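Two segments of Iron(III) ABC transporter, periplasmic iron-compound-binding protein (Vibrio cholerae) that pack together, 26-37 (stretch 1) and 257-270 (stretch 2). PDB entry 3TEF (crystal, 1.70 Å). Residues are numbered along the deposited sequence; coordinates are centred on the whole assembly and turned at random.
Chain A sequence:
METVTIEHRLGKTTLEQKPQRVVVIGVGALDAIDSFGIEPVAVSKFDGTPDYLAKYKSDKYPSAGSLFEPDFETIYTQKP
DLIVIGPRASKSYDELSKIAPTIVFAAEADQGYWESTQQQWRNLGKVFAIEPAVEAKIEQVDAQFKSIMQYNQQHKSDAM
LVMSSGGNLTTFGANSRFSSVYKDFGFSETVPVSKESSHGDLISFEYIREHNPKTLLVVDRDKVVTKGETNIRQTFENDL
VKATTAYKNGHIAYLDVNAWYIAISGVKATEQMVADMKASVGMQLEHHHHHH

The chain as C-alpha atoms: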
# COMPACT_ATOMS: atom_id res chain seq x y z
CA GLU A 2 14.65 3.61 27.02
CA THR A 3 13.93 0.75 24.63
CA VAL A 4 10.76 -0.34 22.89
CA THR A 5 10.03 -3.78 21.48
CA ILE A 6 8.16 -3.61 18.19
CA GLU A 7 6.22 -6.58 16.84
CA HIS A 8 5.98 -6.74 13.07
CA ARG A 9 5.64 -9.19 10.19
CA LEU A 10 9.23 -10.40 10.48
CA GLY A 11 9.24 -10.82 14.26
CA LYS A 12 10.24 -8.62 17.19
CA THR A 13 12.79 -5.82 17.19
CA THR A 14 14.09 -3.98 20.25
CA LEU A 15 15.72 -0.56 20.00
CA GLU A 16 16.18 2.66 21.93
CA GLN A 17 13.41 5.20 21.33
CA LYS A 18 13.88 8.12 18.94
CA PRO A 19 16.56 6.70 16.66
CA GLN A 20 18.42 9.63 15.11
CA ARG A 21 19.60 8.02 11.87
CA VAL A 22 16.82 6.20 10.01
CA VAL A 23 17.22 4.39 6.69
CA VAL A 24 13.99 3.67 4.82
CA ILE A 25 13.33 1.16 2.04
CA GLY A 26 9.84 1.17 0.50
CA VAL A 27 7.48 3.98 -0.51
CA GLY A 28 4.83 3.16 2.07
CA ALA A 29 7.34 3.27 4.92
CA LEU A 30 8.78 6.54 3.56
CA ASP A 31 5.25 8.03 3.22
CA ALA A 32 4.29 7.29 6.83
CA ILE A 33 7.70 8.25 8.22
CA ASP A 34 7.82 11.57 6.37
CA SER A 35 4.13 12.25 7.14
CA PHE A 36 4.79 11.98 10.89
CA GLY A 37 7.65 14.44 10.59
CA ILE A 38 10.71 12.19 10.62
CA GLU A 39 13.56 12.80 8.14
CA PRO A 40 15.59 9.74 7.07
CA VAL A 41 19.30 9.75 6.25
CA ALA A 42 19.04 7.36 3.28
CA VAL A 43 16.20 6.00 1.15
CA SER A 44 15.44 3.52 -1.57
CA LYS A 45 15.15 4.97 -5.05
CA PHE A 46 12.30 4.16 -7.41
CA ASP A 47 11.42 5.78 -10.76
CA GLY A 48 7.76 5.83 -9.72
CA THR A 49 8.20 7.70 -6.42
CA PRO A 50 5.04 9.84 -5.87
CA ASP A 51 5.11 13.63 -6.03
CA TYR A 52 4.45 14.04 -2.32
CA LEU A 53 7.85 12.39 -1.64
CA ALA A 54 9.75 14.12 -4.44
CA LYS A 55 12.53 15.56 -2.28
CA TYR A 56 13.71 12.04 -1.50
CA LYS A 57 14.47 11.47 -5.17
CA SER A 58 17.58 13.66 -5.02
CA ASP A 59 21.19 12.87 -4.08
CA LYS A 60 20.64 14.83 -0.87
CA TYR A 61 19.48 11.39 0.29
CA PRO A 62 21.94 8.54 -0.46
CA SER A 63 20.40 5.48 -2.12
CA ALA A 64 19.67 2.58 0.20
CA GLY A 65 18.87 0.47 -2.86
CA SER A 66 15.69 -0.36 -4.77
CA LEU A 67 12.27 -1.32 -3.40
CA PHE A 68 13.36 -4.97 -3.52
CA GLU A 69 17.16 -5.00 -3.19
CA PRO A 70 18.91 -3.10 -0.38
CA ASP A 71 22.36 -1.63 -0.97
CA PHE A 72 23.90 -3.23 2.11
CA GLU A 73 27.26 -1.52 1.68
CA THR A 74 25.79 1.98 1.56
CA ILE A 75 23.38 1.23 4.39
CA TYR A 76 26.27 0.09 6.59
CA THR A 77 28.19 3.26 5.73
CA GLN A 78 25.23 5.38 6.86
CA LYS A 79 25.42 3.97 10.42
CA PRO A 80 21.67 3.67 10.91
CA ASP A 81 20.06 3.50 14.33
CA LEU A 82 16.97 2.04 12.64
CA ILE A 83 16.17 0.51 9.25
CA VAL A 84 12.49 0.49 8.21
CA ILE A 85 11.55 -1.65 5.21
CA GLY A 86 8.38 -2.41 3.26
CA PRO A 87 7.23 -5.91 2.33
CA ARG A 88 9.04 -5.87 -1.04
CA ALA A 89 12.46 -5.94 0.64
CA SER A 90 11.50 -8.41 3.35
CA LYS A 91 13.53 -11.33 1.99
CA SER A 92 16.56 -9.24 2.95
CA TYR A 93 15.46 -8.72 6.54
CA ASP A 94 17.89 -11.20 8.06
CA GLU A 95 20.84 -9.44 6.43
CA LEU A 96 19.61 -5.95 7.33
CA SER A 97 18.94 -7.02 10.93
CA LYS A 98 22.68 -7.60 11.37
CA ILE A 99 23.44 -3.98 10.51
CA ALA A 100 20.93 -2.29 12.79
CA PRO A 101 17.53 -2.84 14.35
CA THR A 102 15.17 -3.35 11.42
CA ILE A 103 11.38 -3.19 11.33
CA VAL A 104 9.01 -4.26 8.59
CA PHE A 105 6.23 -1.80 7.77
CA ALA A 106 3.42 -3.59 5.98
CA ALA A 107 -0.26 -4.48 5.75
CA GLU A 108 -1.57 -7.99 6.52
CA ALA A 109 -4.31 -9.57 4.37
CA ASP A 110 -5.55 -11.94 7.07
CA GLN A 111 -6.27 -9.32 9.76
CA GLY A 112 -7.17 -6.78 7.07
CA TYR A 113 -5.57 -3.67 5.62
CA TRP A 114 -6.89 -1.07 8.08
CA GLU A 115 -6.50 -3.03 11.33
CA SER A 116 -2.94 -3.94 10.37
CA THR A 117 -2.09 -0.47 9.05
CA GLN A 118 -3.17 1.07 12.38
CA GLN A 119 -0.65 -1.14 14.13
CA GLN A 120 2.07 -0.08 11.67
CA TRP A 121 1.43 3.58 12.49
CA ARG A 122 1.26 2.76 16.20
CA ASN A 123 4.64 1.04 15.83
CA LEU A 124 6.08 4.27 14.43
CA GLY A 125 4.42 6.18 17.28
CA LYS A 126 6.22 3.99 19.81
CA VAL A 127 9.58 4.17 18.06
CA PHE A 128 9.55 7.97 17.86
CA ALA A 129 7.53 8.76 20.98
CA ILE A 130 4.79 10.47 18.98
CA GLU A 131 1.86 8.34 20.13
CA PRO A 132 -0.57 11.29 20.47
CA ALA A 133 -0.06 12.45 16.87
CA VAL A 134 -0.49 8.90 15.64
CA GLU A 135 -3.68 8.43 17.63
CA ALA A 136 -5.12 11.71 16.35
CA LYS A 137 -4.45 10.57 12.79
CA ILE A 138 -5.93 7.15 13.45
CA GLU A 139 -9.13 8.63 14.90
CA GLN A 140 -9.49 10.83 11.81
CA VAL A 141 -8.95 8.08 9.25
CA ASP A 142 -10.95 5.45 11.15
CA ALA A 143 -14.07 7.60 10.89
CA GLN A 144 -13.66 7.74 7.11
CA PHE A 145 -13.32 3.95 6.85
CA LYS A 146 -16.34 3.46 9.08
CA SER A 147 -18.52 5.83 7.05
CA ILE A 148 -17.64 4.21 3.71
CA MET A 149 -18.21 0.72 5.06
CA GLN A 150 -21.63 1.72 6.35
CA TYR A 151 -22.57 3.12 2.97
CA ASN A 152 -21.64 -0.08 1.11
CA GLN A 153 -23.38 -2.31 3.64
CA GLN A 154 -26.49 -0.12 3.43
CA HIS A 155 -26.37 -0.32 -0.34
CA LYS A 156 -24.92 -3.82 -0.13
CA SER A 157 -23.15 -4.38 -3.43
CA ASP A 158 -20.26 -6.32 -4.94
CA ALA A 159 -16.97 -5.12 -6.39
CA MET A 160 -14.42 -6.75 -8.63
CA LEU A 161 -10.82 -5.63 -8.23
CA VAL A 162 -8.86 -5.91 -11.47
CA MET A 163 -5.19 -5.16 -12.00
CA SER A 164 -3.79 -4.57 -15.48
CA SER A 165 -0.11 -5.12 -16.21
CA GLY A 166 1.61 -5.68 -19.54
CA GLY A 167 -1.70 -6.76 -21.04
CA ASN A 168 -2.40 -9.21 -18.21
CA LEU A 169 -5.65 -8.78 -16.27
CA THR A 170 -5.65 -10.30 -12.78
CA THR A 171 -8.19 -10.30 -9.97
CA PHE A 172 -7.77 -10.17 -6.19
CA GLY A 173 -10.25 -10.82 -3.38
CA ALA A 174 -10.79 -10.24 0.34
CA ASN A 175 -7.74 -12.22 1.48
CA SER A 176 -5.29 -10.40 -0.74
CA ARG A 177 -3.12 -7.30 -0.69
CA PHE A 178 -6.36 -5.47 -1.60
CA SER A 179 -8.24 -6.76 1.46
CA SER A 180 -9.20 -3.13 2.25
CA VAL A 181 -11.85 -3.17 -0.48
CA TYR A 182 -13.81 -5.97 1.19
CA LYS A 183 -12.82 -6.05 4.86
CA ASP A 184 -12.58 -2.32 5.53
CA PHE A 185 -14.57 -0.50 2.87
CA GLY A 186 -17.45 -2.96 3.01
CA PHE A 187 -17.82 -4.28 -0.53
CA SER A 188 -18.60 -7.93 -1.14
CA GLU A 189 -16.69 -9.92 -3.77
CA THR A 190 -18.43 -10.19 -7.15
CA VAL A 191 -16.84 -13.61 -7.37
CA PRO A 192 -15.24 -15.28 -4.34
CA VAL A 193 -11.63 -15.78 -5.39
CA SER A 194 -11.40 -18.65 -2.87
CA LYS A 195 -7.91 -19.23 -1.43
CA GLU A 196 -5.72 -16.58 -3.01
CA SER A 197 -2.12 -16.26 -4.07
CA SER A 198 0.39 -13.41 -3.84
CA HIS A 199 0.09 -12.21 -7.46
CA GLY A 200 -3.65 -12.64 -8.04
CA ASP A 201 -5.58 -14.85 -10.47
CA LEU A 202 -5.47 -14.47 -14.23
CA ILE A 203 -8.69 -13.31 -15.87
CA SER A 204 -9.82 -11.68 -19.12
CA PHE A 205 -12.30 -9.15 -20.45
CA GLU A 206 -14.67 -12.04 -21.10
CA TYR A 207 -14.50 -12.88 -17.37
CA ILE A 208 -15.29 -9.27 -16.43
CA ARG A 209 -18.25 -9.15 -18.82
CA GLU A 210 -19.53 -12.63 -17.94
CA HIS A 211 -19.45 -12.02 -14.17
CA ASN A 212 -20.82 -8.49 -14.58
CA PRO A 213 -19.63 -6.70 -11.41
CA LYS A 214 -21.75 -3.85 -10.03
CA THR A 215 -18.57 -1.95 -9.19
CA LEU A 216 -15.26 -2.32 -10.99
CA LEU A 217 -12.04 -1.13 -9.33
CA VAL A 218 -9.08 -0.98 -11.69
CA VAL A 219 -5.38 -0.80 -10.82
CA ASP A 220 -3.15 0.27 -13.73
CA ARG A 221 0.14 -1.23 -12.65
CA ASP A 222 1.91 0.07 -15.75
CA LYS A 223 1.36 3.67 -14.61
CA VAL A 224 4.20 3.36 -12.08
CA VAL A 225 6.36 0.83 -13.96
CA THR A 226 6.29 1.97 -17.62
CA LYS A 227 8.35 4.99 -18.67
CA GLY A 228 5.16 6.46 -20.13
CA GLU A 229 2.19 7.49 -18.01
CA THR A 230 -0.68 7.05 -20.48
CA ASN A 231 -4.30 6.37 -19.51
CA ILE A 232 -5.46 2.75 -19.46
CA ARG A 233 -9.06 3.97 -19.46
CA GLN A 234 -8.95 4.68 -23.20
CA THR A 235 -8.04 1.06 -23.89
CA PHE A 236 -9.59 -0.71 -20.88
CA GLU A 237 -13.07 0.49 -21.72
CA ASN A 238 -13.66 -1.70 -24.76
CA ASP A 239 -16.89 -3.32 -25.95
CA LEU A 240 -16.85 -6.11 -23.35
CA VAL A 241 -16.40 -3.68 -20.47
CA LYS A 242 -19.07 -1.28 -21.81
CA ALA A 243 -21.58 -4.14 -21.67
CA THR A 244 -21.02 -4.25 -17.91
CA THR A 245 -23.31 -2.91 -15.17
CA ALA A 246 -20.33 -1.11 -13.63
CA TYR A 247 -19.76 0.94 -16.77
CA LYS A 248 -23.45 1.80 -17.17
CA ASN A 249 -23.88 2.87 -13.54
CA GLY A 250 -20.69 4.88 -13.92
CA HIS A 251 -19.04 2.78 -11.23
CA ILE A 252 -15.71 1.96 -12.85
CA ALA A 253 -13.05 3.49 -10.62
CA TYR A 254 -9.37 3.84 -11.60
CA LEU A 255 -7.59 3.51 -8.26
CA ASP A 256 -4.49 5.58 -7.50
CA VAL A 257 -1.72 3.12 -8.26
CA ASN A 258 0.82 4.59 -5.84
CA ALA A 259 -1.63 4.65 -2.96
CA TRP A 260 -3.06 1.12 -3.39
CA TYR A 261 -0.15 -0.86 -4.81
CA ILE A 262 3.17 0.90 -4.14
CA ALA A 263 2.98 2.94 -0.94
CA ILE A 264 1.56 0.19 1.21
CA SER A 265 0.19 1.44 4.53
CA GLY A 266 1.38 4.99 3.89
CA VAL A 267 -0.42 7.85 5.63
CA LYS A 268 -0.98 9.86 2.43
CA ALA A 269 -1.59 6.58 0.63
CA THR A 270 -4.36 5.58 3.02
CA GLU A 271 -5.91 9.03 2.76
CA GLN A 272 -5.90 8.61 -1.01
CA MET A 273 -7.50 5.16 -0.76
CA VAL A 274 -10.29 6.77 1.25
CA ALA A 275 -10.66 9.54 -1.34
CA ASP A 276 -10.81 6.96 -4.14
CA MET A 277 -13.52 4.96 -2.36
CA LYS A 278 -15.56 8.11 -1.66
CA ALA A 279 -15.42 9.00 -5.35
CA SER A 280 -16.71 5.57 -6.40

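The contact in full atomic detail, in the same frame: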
# COMPACT_ATOMS: atom_id res chain seq x y z
N GLY A 26 11.28 1.32 0.73
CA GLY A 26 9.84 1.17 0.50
C GLY A 26 9.12 2.52 0.54
O GLY A 26 9.38 3.34 1.41
N VAL A 27 8.20 2.71 -0.39
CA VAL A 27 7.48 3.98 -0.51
C VAL A 27 6.44 4.16 0.58
O VAL A 27 6.19 5.28 1.02
CB VAL A 27 6.83 4.12 -1.89
CG1 VAL A 27 6.09 5.47 -2.01
CG2 VAL A 27 7.89 3.98 -2.98
N GLY A 28 5.84 3.06 1.03
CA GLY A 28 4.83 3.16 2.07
C GLY A 28 5.44 3.56 3.40
O GLY A 28 4.89 4.41 4.11
N ALA A 29 6.57 2.94 3.72
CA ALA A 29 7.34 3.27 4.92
C ALA A 29 7.80 4.74 4.87
O ALA A 29 7.65 5.48 5.84
CB ALA A 29 8.53 2.34 5.06
N LEU A 30 8.33 5.15 3.72
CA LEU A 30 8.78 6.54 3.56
C LEU A 30 7.61 7.55 3.71
O LEU A 30 7.74 8.56 4.40
CB LEU A 30 9.50 6.70 2.22
CG LEU A 30 10.13 8.07 1.94
CD1 LEU A 30 11.04 8.51 3.07
CD2 LEU A 30 10.91 8.02 0.63
N ASP A 31 6.48 7.25 3.07
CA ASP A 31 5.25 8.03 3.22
C ASP A 31 4.89 8.23 4.70
O ASP A 31 4.75 9.35 5.17
CB ASP A 31 4.13 7.33 2.44
CG ASP A 31 2.75 7.92 2.65
OD1 ASP A 31 2.46 8.63 3.65
OD2 ASP A 31 1.91 7.61 1.79
N ALA A 32 4.74 7.14 5.45
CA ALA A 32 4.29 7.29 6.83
C ALA A 32 5.35 8.00 7.68
O ALA A 32 5.03 8.88 8.49
CB ALA A 32 3.91 5.93 7.44
N ILE A 33 6.61 7.66 7.45
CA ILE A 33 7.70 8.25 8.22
C ILE A 33 7.79 9.76 7.96
O ILE A 33 7.81 10.57 8.89
CB ILE A 33 9.03 7.51 7.97
CG1 ILE A 33 9.03 6.19 8.74
CG2 ILE A 33 10.21 8.37 8.38
CD1 ILE A 33 10.17 5.24 8.40
N ASP A 34 7.82 10.15 6.70
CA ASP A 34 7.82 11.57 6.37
C ASP A 34 6.56 12.29 6.89
O ASP A 34 6.66 13.38 7.43
CB ASP A 34 7.99 11.78 4.87
CG ASP A 34 7.96 13.24 4.49
OD1 ASP A 34 8.99 13.91 4.65
OD2 ASP A 34 6.89 13.70 4.05
N SER A 35 5.40 11.66 6.73
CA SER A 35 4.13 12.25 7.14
C SER A 35 4.09 12.60 8.63
O SER A 35 3.48 13.60 9.03
CB SER A 35 2.95 11.33 6.80
OG SER A 35 2.82 11.19 5.40
N PHE A 36 4.74 11.77 9.44
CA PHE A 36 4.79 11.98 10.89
C PHE A 36 5.97 12.85 11.31
O PHE A 36 6.24 13.02 12.50
CB PHE A 36 4.75 10.64 11.64
CG PHE A 36 3.38 10.01 11.68
CD1 PHE A 36 2.29 10.71 12.20
CD2 PHE A 36 3.17 8.72 11.21
CE1 PHE A 36 1.03 10.14 12.23
CE2 PHE A 36 1.91 8.15 11.22
CZ PHE A 36 0.85 8.85 11.74
N GLY A 37 6.68 13.40 10.33
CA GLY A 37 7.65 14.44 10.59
C GLY A 37 9.08 13.99 10.82
O GLY A 37 9.91 14.75 11.31
N VAL A 257 -2.62 4.26 -8.31
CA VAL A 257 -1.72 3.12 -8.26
C VAL A 257 -0.68 3.22 -7.14
O VAL A 257 -0.42 2.25 -6.45
CB VAL A 257 -1.01 2.88 -9.60
CG1 VAL A 257 -0.09 1.66 -9.49
CG2 VAL A 257 -2.04 2.68 -10.68
N ASN A 258 -0.11 4.41 -6.95
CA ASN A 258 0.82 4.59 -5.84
C ASN A 258 0.17 4.24 -4.50
O ASN A 258 0.73 3.50 -3.70
CB ASN A 258 1.34 6.02 -5.78
CG ASN A 258 2.17 6.27 -4.53
OD1 ASN A 258 3.30 5.80 -4.44
ND2 ASN A 258 1.58 6.96 -3.55
N ALA A 259 -1.02 4.78 -4.27
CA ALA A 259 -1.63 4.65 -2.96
C ALA A 259 -1.99 3.20 -2.64
O ALA A 259 -1.81 2.76 -1.51
CB ALA A 259 -2.87 5.52 -2.85
N TRP A 260 -2.52 2.47 -3.63
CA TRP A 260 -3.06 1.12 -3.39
C TRP A 260 -2.04 -0.00 -3.55
O TRP A 260 -2.17 -1.06 -2.92
CB TRP A 260 -4.24 0.84 -4.31
CG TRP A 260 -5.48 1.65 -4.02
CD1 TRP A 260 -5.71 2.95 -4.39
CD2 TRP A 260 -6.66 1.22 -3.32
NE1 TRP A 260 -6.94 3.35 -3.95
CE2 TRP A 260 -7.54 2.31 -3.29
CE3 TRP A 260 -7.03 0.03 -2.69
CZ2 TRP A 260 -8.80 2.24 -2.67
CZ3 TRP A 260 -8.27 -0.05 -2.09
CH2 TRP A 260 -9.14 1.06 -2.08
N TYR A 261 -1.04 0.22 -4.39
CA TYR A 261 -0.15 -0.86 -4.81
C TYR A 261 1.30 -0.65 -4.35
O TYR A 261 1.96 -1.58 -3.91
CB TYR A 261 -0.24 -1.01 -6.33
CG TYR A 261 0.61 -2.13 -6.88
CD1 TYR A 261 0.28 -3.46 -6.66
CD2 TYR A 261 1.75 -1.85 -7.63
CE1 TYR A 261 1.07 -4.49 -7.17
CE2 TYR A 261 2.54 -2.87 -8.15
CZ TYR A 261 2.20 -4.18 -7.91
OH TYR A 261 2.98 -5.18 -8.43
N ILE A 262 1.78 0.59 -4.45
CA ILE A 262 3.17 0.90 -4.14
C ILE A 262 3.41 1.29 -2.69
O ILE A 262 4.23 0.69 -2.00
CB ILE A 262 3.72 2.04 -5.05
CG1 ILE A 262 3.66 1.64 -6.54
CG2 ILE A 262 5.14 2.43 -4.63
CD1 ILE A 262 4.57 0.50 -6.91
N ALA A 263 2.68 2.30 -2.22
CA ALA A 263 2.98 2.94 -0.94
C ALA A 263 2.17 2.29 0.16
O ALA A 263 1.38 2.94 0.86
CB ALA A 263 2.67 4.45 -1.03
N ILE A 264 2.38 1.00 0.31
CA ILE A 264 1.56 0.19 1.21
C ILE A 264 1.58 0.72 2.64
O ILE A 264 2.63 0.89 3.25
CB ILE A 264 2.05 -1.26 1.18
CG1 ILE A 264 1.82 -1.85 -0.22
CG2 ILE A 264 1.35 -2.08 2.26
CD1 ILE A 264 2.60 -3.14 -0.47
N SER A 265 0.38 0.96 3.17
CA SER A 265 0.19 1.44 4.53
C SER A 265 0.71 2.86 4.78
O SER A 265 0.83 3.29 5.93
CB SER A 265 0.77 0.45 5.56
OG SER A 265 0.02 -0.77 5.55
N GLY A 266 0.98 3.61 3.72
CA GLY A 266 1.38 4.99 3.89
C GLY A 266 0.25 5.80 4.52
O GLY A 266 -0.92 5.42 4.43
N VAL A 267 0.60 6.91 5.15
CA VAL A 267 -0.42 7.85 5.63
C VAL A 267 -1.14 8.55 4.47
O VAL A 267 -2.37 8.46 4.35
CB VAL A 267 0.18 8.85 6.63
CG1 VAL A 267 -0.81 9.98 6.96
CG2 VAL A 267 0.64 8.11 7.90
N LYS A 268 -0.39 9.20 3.59
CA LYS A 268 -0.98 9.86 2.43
C LYS A 268 -1.65 8.82 1.54
O LYS A 268 -2.71 9.07 0.97
CB LYS A 268 0.07 10.62 1.62
CG LYS A 268 0.86 11.65 2.42
CD LYS A 268 -0.05 12.65 3.08
CE LYS A 268 0.75 13.79 3.69
NZ LYS A 268 -0.12 14.98 3.95
N ALA A 269 -1.04 7.64 1.45
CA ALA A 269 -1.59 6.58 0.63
C ALA A 269 -2.97 6.18 1.12
O ALA A 269 -3.91 6.05 0.33
CB ALA A 269 -0.64 5.36 0.64
N THR A 270 -3.10 6.02 2.43
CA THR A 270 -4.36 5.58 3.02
C THR A 270 -5.41 6.67 2.86
O THR A 270 -6.56 6.38 2.58
CB THR A 270 -4.18 5.18 4.49
OG1 THR A 270 -3.25 4.09 4.56
CG2 THR A 270 -5.52 4.74 5.07
O HOH W 1 7.14 0.52 -2.01

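The contact joins a helix, residues 27-35, to a segment more than 230 residues later in the chain, where one short helix ends, a tight turn follows and a second helix begins. Together the two stretches bury 479 Å², and the polar centre of that surface is a single carboxylate.

Asp31 sits on the face of its helix that looks toward the later segment, with chi1 in the t rotamer, and its carboxylate reaches the start of the helix that begins at Val267. The first turn of any helix has backbone NH groups with no preceding carbonyl to receive them, and Asp31 supplies acceptors for two of these. The amide of Lys268 donates to OD1 of Asp31, N to OD1 2.9 Å, and that of Ala269 donates to OD2 of Asp31, N to OD2 3.0 Å. The amide N of Val267 also lies 2.9 Å from Asp31 OD1. The negative charge is well placed here, since the amino end of a helix carries partial positive charge. OD2 has a further hydrogen-bonding partner elsewhere in the structure, so both oxygens are satisfied although the residue is buried.

Gly266, the N-cap residue of this helix, suits the site because it has no side chain: an ideal CB would lie 2.2 Å from OD2 of Asp31, a clash. Its own polar groups are used within the stretch. The N of Gly266 donates to O of Ala263 (3.0 Å), closing a type II turn, while its carbonyl O accepts from both N (3.0 Å) and OG1 (2.7 Å) of Thr270.

The closest pair of CA atoms is Gly28 CA and Ala263 CA, 3.5 Å apart. A CB on Gly28 would point toward the other stretch and fall 2.0 Å from the carbonyl O of Ile264. Instead, CA of Gly28 makes a CA-H...O contact with that O at 3.4 Å, and CA of Gly266 makes another with O of Gly28 at 3.6 Å. The latter oxygen already accepts the helical hydrogen bond from N of Ala32 (3.0 Å).

At the start of the earlier helix, the N of Val27 has no acceptor in either stretch, and a water fills the gap: it accepts from Val27 N at 2.9 Å and donates to Ile262 O at 2.9 Å. Beside this bridge the side chain of Val27 packs on Ile262 and Ala263, with CG2 of Val27 3.6 Å from CG2 of Ile262 and CG1 of Val27 3.7 Å from CB of Ala263.

Beyond Asp31, Val267 forms the main apolar contact. Its CG2 lies 4.0 Å from CB of Ala32 and 3.6 Å from CE2 of Phe36, and Ser35 CB lies 3.7 Å from Val267 CB. The hydroxyl of Ser35 turns back to its own helix, OG donating to O of Asp31 at 2.7 Å, so its proton is already used; across the contact, the atom of Lys268 nearest to OG of Ser35 is the methylene CG, at 3.6 Å.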